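Local atomic coordinates of putative mandelate racemase (Bordetella bronchiseptica, PDB entry 3OZY), a protein that is of unknown function but, as a member of the enolase superfamily, probably catalyses a magnesium-dependent reaction on an acid-sugar-like carboxylate. Residues Ala213-Leu218 / Thr246-Ala251; Thr47-Pro52 / Ile365-Val370; Asp67-Gln72 / His86-Gly91; Thr285-Ile290 / Leu299-His304. All coordinates share one frame; numbering follows the deposited sequence.

Contact 1: residues Ala213-Leu218 / Thr246-Ala251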
loop_
_atom_site.group_PDB
_atom_site.type_symbol
_atom_site.label_atom_id
_atom_site.label_comp_id
_atom_site.label_asym_id
_atom_site.label_seq_id
_atom_site.Cartn_x
_atom_site.Cartn_y
_atom_site.Cartn_z
ATOM N N ALA A 213 -4.473 28.817 -5.162
ATOM C CA ALA A 213 -5.550 29.775 -5.402
ATOM C C ALA A 213 -6.673 29.533 -4.398
ATOM O O ALA A 213 -7.225 30.483 -3.828
ATOM C CB ALA A 213 -6.064 29.648 -6.825
ATOM N N MET A 214 -7.011 28.272 -4.166
ATOM C CA MET A 214 -8.091 28.005 -3.229
ATOM C C MET A 214 -7.700 28.390 -1.804
ATOM O O MET A 214 -8.517 28.953 -1.070
ATOM C CB MET A 214 -8.533 26.548 -3.292
ATOM C CG MET A 214 -9.734 26.294 -2.412
ATOM S SD MET A 214 -10.456 24.661 -2.613
ATOM C CE MET A 214 -11.209 24.806 -4.230
ATOM N N LEU A 215 -6.459 28.108 -1.413
ATOM C CA LEU A 215 -5.998 28.455 -0.063
ATOM C C LEU A 215 -6.238 29.939 0.254
ATOM O O LEU A 215 -6.604 30.300 1.382
ATOM C CB LEU A 215 -4.519 28.089 0.112
ATOM C CG LEU A 215 -3.888 28.428 1.460
ATOM C CD1 LEU A 215 -4.613 27.728 2.622
ATOM C CD2 LEU A 215 -2.407 28.045 1.441
ATOM N N ARG A 216 -6.052 30.810 -0.732
ATOM C CA ARG A 216 -6.322 32.238 -0.526
ATOM C C ARG A 216 -7.774 32.473 -0.111
ATOM O O ARG A 216 -8.061 33.282 0.774
ATOM C CB ARG A 216 -6.010 33.037 -1.795
ATOM C CG ARG A 216 -4.523 33.158 -2.084
ATOM C CD ARG A 216 -4.296 33.683 -3.486
ATOM N NE ARG A 216 -2.887 33.971 -3.720
ATOM C CZ ARG A 216 -2.410 34.444 -4.865
ATOM N NH1 ARG A 216 -3.218 34.653 -5.897
ATOM N NH2 ARG A 216 -1.115 34.687 -4.987
ATOM N N ILE A 217 -8.687 31.772 -0.784
ATOM C CA ILE A 217 -10.116 31.823 -0.479
ATOM C C ILE A 217 -10.375 31.305 0.930
ATOM O O ILE A 217 -11.092 31.928 1.719
ATOM C CB ILE A 217 -10.932 30.958 -1.468
ATOM C CG1 ILE A 217 -10.722 31.441 -2.908
ATOM C CG2 ILE A 217 -12.417 30.952 -1.088
ATOM C CD1 ILE A 217 -11.171 32.864 -3.144
ATOM N N LEU A 218 -9.787 30.153 1.245
ATOM C CA LEU A 218 -9.992 29.524 2.556
ATOM C C LEU A 218 -9.522 30.456 3.667
ATOM O O LEU A 218 -10.132 30.550 4.735
ATOM C CB LEU A 218 -9.261 28.184 2.664
ATOM C CG LEU A 218 -9.482 27.198 1.515
ATOM C CD1 LEU A 218 -8.843 25.859 1.891
ATOM C CD2 LEU A 218 -10.943 27.019 1.154
ATOM N N THR A 246 -0.440 30.793 6.331
ATOM C CA THR A 246 -1.791 31.225 6.665
ATOM C C THR A 246 -2.263 30.552 7.946
ATOM O O THR A 246 -1.663 29.584 8.403
ATOM C CB THR A 246 -2.811 30.875 5.559
ATOM O OG1 THR A 246 -3.126 29.477 5.612
ATOM C CG2 THR A 246 -2.304 31.267 4.164
ATOM N N PRO A 247 -3.343 31.070 8.541
ATOM C CA PRO A 247 -3.921 30.391 9.707
ATOM C C PRO A 247 -4.723 29.141 9.349
ATOM O O PRO A 247 -5.278 28.516 10.254
ATOM C CB PRO A 247 -4.844 31.460 10.314
ATOM C CG PRO A 247 -4.314 32.773 9.773
ATOM C CD PRO A 247 -3.866 32.435 8.382
ATOM N N VAL A 248 -4.788 28.788 8.067
ATOM C CA VAL A 248 -5.514 27.588 7.650
ATOM C C VAL A 248 -4.591 26.379 7.762
ATOM O O VAL A 248 -3.504 26.366 7.177
ATOM C CB VAL A 248 -6.010 27.702 6.185
ATOM C CG1 VAL A 248 -6.835 26.480 5.798
ATOM C CG2 VAL A 248 -6.832 28.970 5.969
ATOM N N ARG A 249 -5.007 25.375 8.528
ATOM C CA ARG A 249 -4.187 24.182 8.727
ATOM C C ARG A 249 -4.191 23.302 7.483
ATOM O O ARG A 249 -5.244 23.107 6.871
ATOM C CB ARG A 249 -4.735 23.382 9.905
ATOM C CG ARG A 249 -4.690 24.123 11.225
ATOM C CD ARG A 249 -5.753 23.597 12.196
ATOM N NE ARG A 249 -5.748 24.367 13.439
ATOM C CZ ARG A 249 -6.327 25.552 13.580
ATOM N NH1 ARG A 249 -6.991 26.090 12.565
ATOM N NH2 ARG A 249 -6.254 26.196 14.743
ATOM N N ILE A 250 -3.030 22.763 7.120
ATOM C CA ILE A 250 -2.956 21.764 6.059
ATOM C C ILE A 250 -3.122 20.380 6.696
ATOM O O ILE A 250 -2.330 19.982 7.564
ATOM C CB ILE A 250 -1.633 21.879 5.272
ATOM C CG1 ILE A 250 -1.466 23.299 4.712
ATOM C CG2 ILE A 250 -1.553 20.830 4.153
ATOM C CD1 ILE A 250 -2.658 23.799 3.893
ATOM N N ALA A 251 -4.171 19.662 6.293
ATOM C CA ALA A 251 -4.543 18.392 6.908
ATOM C C ALA A 251 -4.545 17.266 5.892
ATOM O O ALA A 251 -5.004 17.438 4.767
ATOM C CB ALA A 251 -5.939 18.518 7.529
#
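Leu215 and Leu218 press from helix 208-220 onto Thr246 and Val248, in the loop that leads into strand 249-252 of the enolase-type beta-alpha barrel. This helix follows strand 197-201 and precedes strand 225-227, so the contact joins one of the barrel's outer helices to the approach to the strand on the far side of 225-227.

Taking the helix in order, Leu215 comes first. Its CG stands opposite the backbone N (chi1 178°), which brings the CD1 branch across to the loop although the CA-CB bond does not itself aim there. CD1 ends 3.8 Å from Thr246 OG1, the two side chains meeting tip to tip, and also 3.8 Å from Val248 CB. Against the valine the approach differs: leucine and valine slide past each other in opposite directions, and CD1 lies 4.1 Å from Val248 CG1.

Three residues on, Leu218 points its CB at the same valine. Val248 uses its other methyl here, CG2, which packs 3.8 Å from the carbonyl carbon Leu218 C and 4.2 Å from Leu218 CB. One valine thus faces the helix with both branches, one for each leucine. The rest of the Leu218 side chain touches Phe226 of strand 225-227 and Leu185 of the neighbouring helix 178-192.

No hydrogen bond crosses between the segments. The hydroxyl that Leu215 touches is instead used at home, in an ST turn that shapes the loop: Val248 N donates to Thr246 OG1 over 3.0 Å, with an N-H...O angle of 149°.

Contact 2: residues Thr47-Pro52 / Ile365-Val370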
loop_
_atom_site.group_PDB
_atom_site.type_symbol
_atom_site.label_atom_id
_atom_site.label_comp_id
_atom_site.label_asym_id
_atom_site.label_seq_id
_atom_site.Cartn_x
_atom_site.Cartn_y
_atom_site.Cartn_z
ATOM N N THR A 47 -14.748 -12.092 23.453
ATOM C CA THR A 47 -14.731 -11.717 22.043
ATOM C C THR A 47 -14.463 -10.228 21.879
ATOM O O THR A 47 -14.946 -9.421 22.666
ATOM C CB THR A 47 -16.080 -12.055 21.383
ATOM O OG1 THR A 47 -16.307 -13.467 21.468
ATOM C CG2 THR A 47 -16.090 -11.639 19.920
ATOM N N GLY A 48 -13.678 -9.873 20.864
ATOM C CA GLY A 48 -13.513 -8.477 20.489
ATOM C C GLY A 48 -13.990 -8.243 19.070
ATOM O O GLY A 48 -13.907 -9.136 18.231
ATOM N N VAL A 49 -14.494 -7.044 18.796
ATOM C CA VAL A 49 -14.899 -6.681 17.438
ATOM C C VAL A 49 -14.175 -5.425 16.956
ATOM O O VAL A 49 -13.680 -4.622 17.758
ATOM C CB VAL A 49 -16.434 -6.474 17.302
ATOM C CG1 VAL A 49 -17.188 -7.753 17.657
ATOM C CG2 VAL A 49 -16.909 -5.310 18.156
ATOM N N GLY A 50 -14.116 -5.273 15.637
ATOM C CA GLY A 50 -13.436 -4.140 15.034
ATOM C C GLY A 50 -13.912 -3.898 13.617
ATOM O O GLY A 50 -14.793 -4.596 13.112
ATOM N N SER A 51 -13.326 -2.894 12.969
ATOM C CA SER A 51 -13.629 -2.570 11.576
ATOM C C SER A 51 -12.383 -1.998 10.923
ATOM O O SER A 51 -11.730 -1.134 11.511
ATOM C CB SER A 51 -14.733 -1.514 11.490
ATOM O OG SER A 51 -14.835 -1.024 10.159
ATOM N N PRO A 52 -12.061 -2.455 9.703
ATOM C CA PRO A 52 -10.940 -1.926 8.908
ATOM C C PRO A 52 -11.358 -0.801 7.956
ATOM O O PRO A 52 -10.688 -0.570 6.948
ATOM C CB PRO A 52 -10.515 -3.140 8.085
ATOM C CG PRO A 52 -11.849 -3.822 7.812
ATOM C CD PRO A 52 -12.606 -3.694 9.115
ATOM N N ILE A 365 -23.205 -4.861 19.911
ATOM C CA ILE A 365 -23.541 -5.081 18.505
ATOM C C ILE A 365 -24.926 -5.717 18.388
ATOM O O ILE A 365 -25.259 -6.639 19.141
ATOM C CB ILE A 365 -22.531 -6.032 17.825
ATOM C CG1 ILE A 365 -21.132 -5.405 17.760
ATOM C CG2 ILE A 365 -23.019 -6.432 16.434
ATOM C CD1 ILE A 365 -21.041 -4.179 16.881
ATOM N N ASP A 366 -25.726 -5.237 17.440
ATOM C CA ASP A 366 -27.006 -5.880 17.129
ATOM C C ASP A 366 -26.723 -6.987 16.125
ATOM O O ASP A 366 -26.623 -6.742 14.921
ATOM C CB ASP A 366 -28.003 -4.872 16.553
ATOM C CG ASP A 366 -29.370 -5.485 16.263
ATOM O OD1 ASP A 366 -29.473 -6.723 16.136
ATOM O OD2 ASP A 366 -30.343 -4.714 16.139
ATOM N N TRP A 367 -26.590 -8.210 16.624
ATOM C CA TRP A 367 -26.219 -9.330 15.770
ATOM C C TRP A 367 -27.338 -9.744 14.813
ATOM O O TRP A 367 -27.080 -10.360 13.783
ATOM C CB TRP A 367 -25.700 -10.504 16.605
ATOM C CG TRP A 367 -24.363 -10.197 17.240
ATOM C CD1 TRP A 367 -24.137 -9.801 18.526
ATOM C CD2 TRP A 367 -23.079 -10.240 16.601
ATOM N NE1 TRP A 367 -22.789 -9.607 18.732
ATOM C CE2 TRP A 367 -22.120 -9.868 17.566
ATOM C CE3 TRP A 367 -22.648 -10.556 15.308
ATOM C CZ2 TRP A 367 -20.757 -9.808 17.282
ATOM C CZ3 TRP A 367 -21.293 -10.501 15.028
ATOM C CH2 TRP A 367 -20.364 -10.131 16.012
ATOM N N ASP A 368 -28.575 -9.380 15.137
ATOM C CA ASP A 368 -29.670 -9.608 14.204
ATOM C C ASP A 368 -29.505 -8.690 12.991
ATOM O O ASP A 368 -29.693 -9.111 11.849
ATOM C CB ASP A 368 -31.028 -9.387 14.879
ATOM C CG ASP A 368 -31.311 -10.408 15.968
ATOM O OD1 ASP A 368 -30.819 -11.549 15.862
ATOM O OD2 ASP A 368 -32.030 -10.065 16.928
ATOM N N PHE A 369 -29.142 -7.434 13.241
ATOM C CA PHE A 369 -28.856 -6.513 12.150
ATOM C C PHE A 369 -27.711 -7.058 11.288
ATOM O O PHE A 369 -27.805 -7.079 10.065
ATOM C CB PHE A 369 -28.535 -5.112 12.684
ATOM C CG PHE A 369 -28.061 -4.160 11.627
ATOM C CD1 PHE A 369 -28.960 -3.370 10.934
ATOM C CD2 PHE A 369 -26.712 -4.071 11.313
ATOM C CE1 PHE A 369 -28.525 -2.502 9.951
ATOM C CE2 PHE A 369 -26.273 -3.205 10.321
ATOM C CZ PHE A 369 -27.179 -2.421 9.646
ATOM N N VAL A 370 -26.640 -7.520 11.931
ATOM C CA VAL A 370 -25.508 -8.096 11.210
ATOM C C VAL A 370 -25.961 -9.233 10.299
ATOM O O VAL A 370 -25.657 -9.253 9.108
ATOM C CB VAL A 370 -24.419 -8.596 12.187
ATOM C CG1 VAL A 370 -23.334 -9.368 11.445
ATOM C CG2 VAL A 370 -23.820 -7.416 12.953
#
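Val49 on strand 48-50 and Ile365, just ahead of helix 367-372, make the closest backbone approach, with their CA atoms 8.9 Å apart; only side chains bridge a gap that wide.

Val49 does so with both methyls. CG2 meets Ile365 CG1 at 4.2 Å, while CG1 comes within 4.1 Å of Trp367 CZ2, on the six-membered part of the indole. Valine and tryptophan arrive from opposite directions, and the methyl reaches the ring obliquely. With chi1 at -60°, CG1 is anti to the carbonyl carbon and turned to the tryptophan, which leaves CG2, between N and the carbonyl carbon, for the isoleucine.

Ile365 also works on its own segment. Its CG2 sits 3.7 Å above the Trp367 ring plane, over the centre, so that isoleucine and indole reach the strand as one apolar block. Between them in sequence, Asp366 is the N-cap of the helix. Asp366 OD1 accepts from Phe369 N at 3.0 Å, a fairly straight bond (162°) that meets the oxygen from above the carboxylate plane, and takes a weak second one from Asp368 N. Two amides of the first turn are thereby supplied with an acceptor.

Neighbouring elements extend the apolar patch: Trp367 and Val370 also touch Leu37 of strand 32-42, and Ile365 touches Ile310 of helix 309-321. Elements more than 300 residues apart in sequence are joined here, as in the capping domain of the enolase superfamily, where the C-terminal part of the chain returns from the barrel to pack on the N-terminal antiparallel sheet.

Contact 3: residues Asp67-Gln72 / His86-Gly91. With MG (magnesium ion), chain D.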
loop_
_atom_site.group_PDB
_atom_site.type_symbol
_atom_site.label_atom_id
_atom_site.label_comp_id
_atom_site.label_asym_id
_atom_site.label_seq_id
_atom_site.Cartn_x
_atom_site.Cartn_y
_atom_site.Cartn_z
ATOM N N ASP A 67 -7.338 -15.027 6.324
ATOM C CA ASP A 67 -6.421 -16.008 5.739
ATOM C C ASP A 67 -4.972 -15.542 5.601
ATOM O O ASP A 67 -4.086 -16.351 5.300
ATOM C CB ASP A 67 -6.962 -16.462 4.380
ATOM C CG ASP A 67 -8.350 -17.049 4.480
ATOM O OD1 ASP A 67 -8.522 -18.055 5.199
ATOM O OD2 ASP A 67 -9.276 -16.493 3.856
ATOM N N VAL A 68 -4.722 -14.251 5.800
ATOM C CA VAL A 68 -3.354 -13.745 5.805
ATOM C C VAL A 68 -2.975 -13.346 7.227
ATOM O O VAL A 68 -2.012 -13.865 7.788
ATOM C CB VAL A 68 -3.158 -12.574 4.817
ATOM C CG1 VAL A 68 -1.710 -12.091 4.843
ATOM C CG2 VAL A 68 -3.528 -13.006 3.404
ATOM N N ILE A 69 -3.750 -12.458 7.835
ATOM C CA ILE A 69 -3.490 -12.041 9.201
ATOM C C ILE A 69 -3.902 -13.118 10.215
ATOM O O ILE A 69 -3.135 -13.449 11.123
ATOM C CB ILE A 69 -4.214 -10.716 9.504
ATOM C CG1 ILE A 69 -3.660 -9.607 8.605
ATOM C CG2 ILE A 69 -4.101 -10.374 10.982
ATOM C CD1 ILE A 69 -4.551 -8.356 8.545
ATOM N N GLY A 70 -5.105 -13.663 10.048
ATOM C CA GLY A 70 -5.664 -14.632 10.978
ATOM C C GLY A 70 -4.728 -15.747 11.427
ATOM O O GLY A 70 -4.579 -15.988 12.626
ATOM N N PRO A 71 -4.085 -16.432 10.470
ATOM C CA PRO A 71 -3.198 -17.541 10.844
ATOM C C PRO A 71 -2.056 -17.124 11.774
ATOM O O PRO A 71 -1.559 -17.967 12.519
ATOM C CB PRO A 71 -2.663 -18.022 9.494
ATOM C CG PRO A 71 -3.789 -17.712 8.548
ATOM C CD PRO A 71 -4.305 -16.372 9.015
ATOM N N GLN A 72 -1.648 -15.859 11.741
ATOM C CA GLN A 72 -0.601 -15.381 12.641
ATOM C C GLN A 72 -1.104 -15.186 14.065
ATOM O O GLN A 72 -0.307 -15.016 14.987
ATOM C CB GLN A 72 -0.015 -14.059 12.142
ATOM C CG GLN A 72 0.581 -14.137 10.751
ATOM C CD GLN A 72 1.730 -15.121 10.675
ATOM O OE1 GLN A 72 2.604 -15.151 11.549
ATOM N NE2 GLN A 72 1.736 -15.936 9.632
ATOM N N HIS A 86 3.397 -6.396 15.547
ATOM C CA HIS A 86 4.670 -6.558 14.863
ATOM C C HIS A 86 4.836 -7.929 14.229
ATOM O O HIS A 86 5.379 -8.042 13.124
ATOM C CB HIS A 86 5.805 -6.157 15.803
ATOM C CG HIS A 86 5.761 -4.703 16.139
ATOM N ND1 HIS A 86 6.432 -3.756 15.400
ATOM C CD2 HIS A 86 5.040 -4.017 17.056
ATOM C CE1 HIS A 86 6.175 -2.556 15.882
ATOM N NE2 HIS A 86 5.325 -2.683 16.883
ATOM N N LYS A 87 4.311 -8.960 14.880
ATOM C CA LYS A 87 4.326 -10.287 14.293
ATOM C C LYS A 87 3.617 -10.253 12.936
ATOM O O LYS A 87 4.101 -10.813 11.946
ATOM C CB LYS A 87 3.634 -11.288 15.224
ATOM C CG LYS A 87 3.680 -12.704 14.697
ATOM C CD LYS A 87 2.910 -13.684 15.562
ATOM C CE LYS A 87 3.137 -15.096 15.028
ATOM N NZ LYS A 87 2.213 -16.100 15.622
ATOM N N VAL A 88 2.472 -9.583 12.884
ATOM C CA VAL A 88 1.680 -9.522 11.657
ATOM C C VAL A 88 2.324 -8.631 10.590
ATOM O O VAL A 88 2.413 -9.009 9.418
ATOM C CB VAL A 88 0.249 -9.054 11.975
ATOM C CG1 VAL A 88 -0.511 -8.674 10.704
ATOM C CG2 VAL A 88 -0.499 -10.136 12.749
ATOM N N PHE A 89 2.792 -7.455 10.998
ATOM C CA PHE A 89 3.377 -6.511 10.044
ATOM C C PHE A 89 4.632 -7.063 9.369
ATOM O O PHE A 89 4.754 -7.047 8.144
ATOM C CB PHE A 89 3.680 -5.176 10.742
ATOM C CG PHE A 89 4.288 -4.127 9.839
ATOM C CD1 PHE A 89 3.480 -3.285 9.082
ATOM C CD2 PHE A 89 5.664 -3.950 9.794
ATOM C CE1 PHE A 89 4.038 -2.311 8.261
ATOM C CE2 PHE A 89 6.231 -2.983 8.972
ATOM C CZ PHE A 89 5.415 -2.155 8.210
ATOM N N HIS A 90 5.571 -7.543 10.180
ATOM C CA HIS A 90 6.840 -8.044 9.656
ATOM C C HIS A 90 6.716 -9.448 9.078
ATOM O O HIS A 90 7.433 -9.803 8.138
ATOM C CB HIS A 90 7.921 -8.015 10.739
ATOM C CG HIS A 90 8.234 -6.637 11.219
ATOM N ND1 HIS A 90 8.910 -5.723 10.440
ATOM C CD2 HIS A 90 7.942 -6.005 12.378
ATOM C CE1 HIS A 90 9.028 -4.588 11.103
ATOM N NE2 HIS A 90 8.450 -4.733 12.280
ATOM N N GLY A 91 5.806 -10.243 9.629
ATOM C CA GLY A 91 5.649 -11.612 9.171
ATOM C C GLY A 91 4.953 -11.716 7.831
ATOM O O GLY A 91 5.324 -12.551 7.005
HETATM MG MG MG D . 8.238 -3.692 14.267
HETATM O O HOH W 1 -0.251 -18.311 15.097
HETATM O O HOH W 2 9.744 -4.956 15.728
#
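Gln72 and Lys87 meet where two helices of the N-terminal capping domain, 58-73 and 81-97, pack beside a magnesium site. The short segments run closer to antiparallel than parallel, their axes 9.7 Å apart at an angle of 133°.

Lys87 is fully stretched, its CG opposite the backbone N (chi1 -177°), and its chain crosses that of Gln72 at a slant. NZ gives a 2.8 Å hydrogen bond to Gln72 O, arriving tilted 27° from the carbonyl plane. Farther back, Lys87 CE passes 3.5 Å from Gln72 OE1, brought there by the bend of the glutamine at chi2. The ammonium has more partners: a salt bridge to Glu76, and a weak bond to water 1, which donates to Pro71 O. A positive charge at the last turn of helix 58-73 would suit the carbonyls gathered there.

Next to these polar contacts lies the apolar part of the helix-helix interface. Ile69 and Val88 cross at about a right angle, Ile69 CG1 lying 3.9 Å from Val88 CG1, while Val88 CG2 reaches Gln72 CB at 4.0 Å. Met107 of helix 102-122 touches both Ile69 and Val88.

On helix 81-97, one turn apart, His86 ND1 (2.1 Å) and His90 NE2 bind the magnesium ion together with water 2. Phe89 CD2 rests 3.6 Å above the His90 ring, over its centre. Met387 and Gly386 of the second subunit pack on His86 and His90 respectively.

Contact 4: residues Thr285-Ile290 / Leu299-His304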
loop_
_atom_site.group_PDB
_atom_site.type_symbol
_atom_site.label_atom_id
_atom_site.label_comp_id
_atom_site.label_asym_id
_atom_site.label_seq_id
_atom_site.Cartn_x
_atom_site.Cartn_y
_atom_site.Cartn_z
ATOM N N THR A 285 -3.260 0.758 18.197
ATOM C CA THR A 285 -1.841 0.716 18.549
ATOM C C THR A 285 -1.032 1.744 17.749
ATOM O O THR A 285 -0.217 2.491 18.300
ATOM C CB THR A 285 -1.285 -0.693 18.321
ATOM O OG1 THR A 285 -2.074 -1.625 19.072
ATOM C CG2 THR A 285 0.179 -0.790 18.751
ATOM N N GLU A 286 -1.289 1.800 16.451
ATOM C CA GLU A 286 -0.534 2.690 15.581
ATOM C C GLU A 286 -0.995 4.152 15.704
ATOM O O GLU A 286 -0.170 5.073 15.721
ATOM C CB GLU A 286 -0.607 2.197 14.136
ATOM C CG GLU A 286 0.367 2.890 13.182
ATOM C CD GLU A 286 1.827 2.532 13.432
ATOM O OE1 GLU A 286 2.130 1.728 14.342
ATOM O OE2 GLU A 286 2.685 3.081 12.712
ATOM N N ALA A 287 -2.301 4.377 15.807
ATOM C CA ALA A 287 -2.802 5.739 15.981
ATOM C C ALA A 287 -2.276 6.379 17.264
ATOM O O ALA A 287 -2.004 7.581 17.291
ATOM C CB ALA A 287 -4.330 5.762 15.963
ATOM N N LEU A 288 -2.132 5.589 18.328
ATOM C CA LEU A 288 -1.560 6.097 19.571
ATOM C C LEU A 288 -0.172 6.677 19.330
ATOM O O LEU A 288 0.165 7.756 19.840
ATOM C CB LEU A 288 -1.459 4.993 20.621
ATOM C CG LEU A 288 -2.769 4.594 21.292
ATOM C CD1 LEU A 288 -2.534 3.334 22.111
ATOM C CD2 LEU A 288 -3.288 5.726 22.170
ATOM N N ALA A 289 0.635 5.957 18.561
ATOM C CA ALA A 289 2.001 6.384 18.291
ATOM C C ALA A 289 1.994 7.633 17.414
ATOM O O ALA A 289 2.793 8.550 17.614
ATOM C CB ALA A 289 2.762 5.267 17.613
ATOM N N ILE A 290 1.088 7.675 16.441
ATOM C CA ILE A 290 1.004 8.818 15.536
ATOM C C ILE A 290 0.551 10.067 16.285
ATOM O O ILE A 290 1.094 11.154 16.076
ATOM C CB ILE A 290 0.105 8.501 14.322
ATOM C CG1 ILE A 290 0.746 7.397 13.485
ATOM C CG2 ILE A 290 -0.096 9.747 13.469
ATOM C CD1 ILE A 290 -0.196 6.775 12.474
ATOM N N LEU A 299 2.398 19.646 16.444
ATOM C CA LEU A 299 1.339 19.546 15.447
ATOM C C LEU A 299 0.123 18.876 16.080
ATOM O O LEU A 299 0.171 18.450 17.231
ATOM C CB LEU A 299 1.834 18.732 14.248
ATOM C CG LEU A 299 3.125 19.250 13.606
ATOM C CD1 LEU A 299 3.595 18.272 12.533
ATOM C CD2 LEU A 299 2.957 20.645 13.037
ATOM N N ALA A 300 -0.963 18.764 15.323
ATOM C CA ALA A 300 -2.201 18.210 15.848
ATOM C C ALA A 300 -2.490 16.853 15.223
ATOM O O ALA A 300 -2.113 16.601 14.080
ATOM C CB ALA A 300 -3.361 19.172 15.567
ATOM N N TRP A 301 -3.147 15.980 15.988
ATOM C CA TRP A 301 -3.743 14.755 15.454
ATOM C C TRP A 301 -5.250 14.860 15.630
ATOM O O TRP A 301 -5.732 15.002 16.755
ATOM C CB TRP A 301 -3.219 13.510 16.173
ATOM C CG TRP A 301 -3.932 12.248 15.779
ATOM C CD1 TRP A 301 -3.854 11.597 14.575
ATOM C CD2 TRP A 301 -4.840 11.485 16.587
ATOM N NE1 TRP A 301 -4.656 10.472 14.590
ATOM C CE2 TRP A 301 -5.268 10.383 15.813
ATOM C CE3 TRP A 301 -5.331 11.624 17.886
ATOM C CZ2 TRP A 301 -6.168 9.436 16.297
ATOM C CZ3 TRP A 301 -6.223 10.680 18.362
ATOM C CH2 TRP A 301 -6.627 9.600 17.571
ATOM N N ASN A 302 -5.969 14.826 14.508
ATOM C CA ASN A 302 -7.435 14.851 14.471
ATOM C C ASN A 302 -7.801 13.787 13.447
ATOM O O ASN A 302 -7.687 14.019 12.243
ATOM C CB ASN A 302 -7.958 16.218 14.008
ATOM C CG ASN A 302 -7.578 17.345 14.943
ATOM O OD1 ASN A 302 -6.721 18.169 14.631
ATOM N ND2 ASN A 302 -8.219 17.391 16.098
ATOM N N PRO A 303 -8.208 12.592 13.910
ATOM C CA PRO A 303 -8.353 11.466 12.981
ATOM C C PRO A 303 -9.511 11.617 12.005
ATOM O O PRO A 303 -10.542 12.207 12.324
ATOM C CB PRO A 303 -8.640 10.278 13.908
ATOM C CG PRO A 303 -9.245 10.907 15.118
ATOM C CD PRO A 303 -8.452 12.178 15.303
ATOM N N HIS A 304 -9.324 11.054 10.821
ATOM C CA HIS A 304 -10.436 10.647 9.986
ATOM C C HIS A 304 -11.146 9.493 10.709
ATOM O O HIS A 304 -10.488 8.654 11.337
ATOM C CB HIS A 304 -9.865 10.183 8.640
ATOM C CG HIS A 304 -10.852 9.485 7.758
ATOM N ND1 HIS A 304 -11.146 8.144 7.885
ATOM C CD2 HIS A 304 -11.577 9.933 6.708
ATOM C CE1 HIS A 304 -12.032 7.802 6.964
ATOM N NE2 HIS A 304 -12.306 8.869 6.233
#
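The indole of Trp301 stands between strand 300-301 and helix 284-296, and two helix side chains, Ala287 and Ile290, approach it obliquely. Ala287 directs its CB toward the strand segment, 4.1 Å from Trp301 CZ2 on the six-membered ring. Ile290, about one turn later, reaches the five-membered ring instead, its CG2 methyl 4.3 Å from Trp301 CD1. Two apolar side chains, about one turn apart on the helix, thus meet different rings of the indole.

Trp301 gets there by holding CG opposite its backbone N (chi1 173°), which swings the ring out from the strand toward the helix. From its own segment, Pro303 CD lies 3.6 Å above one ring face, over the centre, and limits how the indole can turn. Leu318 of helix 309-321 touches both Trp301 and Ala287, closing the cluster from the next helix round the barrel.

These pieces belong to the beta-alpha-beta unit made of strand 273-274, helix 284-296 and strand 300-301. Just past the tryptophan, His304 bonds through ND1 to Asp277 OD2, probably the His-Asp pair known from mandelate racemase relatives, and it touches the magnesium ligand Glu254.

No hydrogen bond crosses between the two segments, so cohesion across this interface rests on apolar contact. The one polar atom of the indole, Trp301 NE1, is satisfied elsewhere by Ala276 O, so burying the ring against the helix need not leave its N-H without a partner.

Overall arrangement
Contacts 1 and 4 are buried and apolar across their interfaces, and both reach the barrel sheet: each sets an outer helix against a strand or the loop entering it, with centres about 22 Å apart. Contacts 2 and 3 lie in or at the capping domain and are only partly buried. Contact 2 stays apolar between its segments, its hydrogen bonds being spent on a helix cap, whereas contact 3 alone has a hydrogen bond across its segments and carries metal ligands near the second subunit. Strand 48-50 and helix 58-73 are consecutive elements of the chain, linking contacts 2 and 3. Along the chain, contact 2 closes a long loop within which the other three lie.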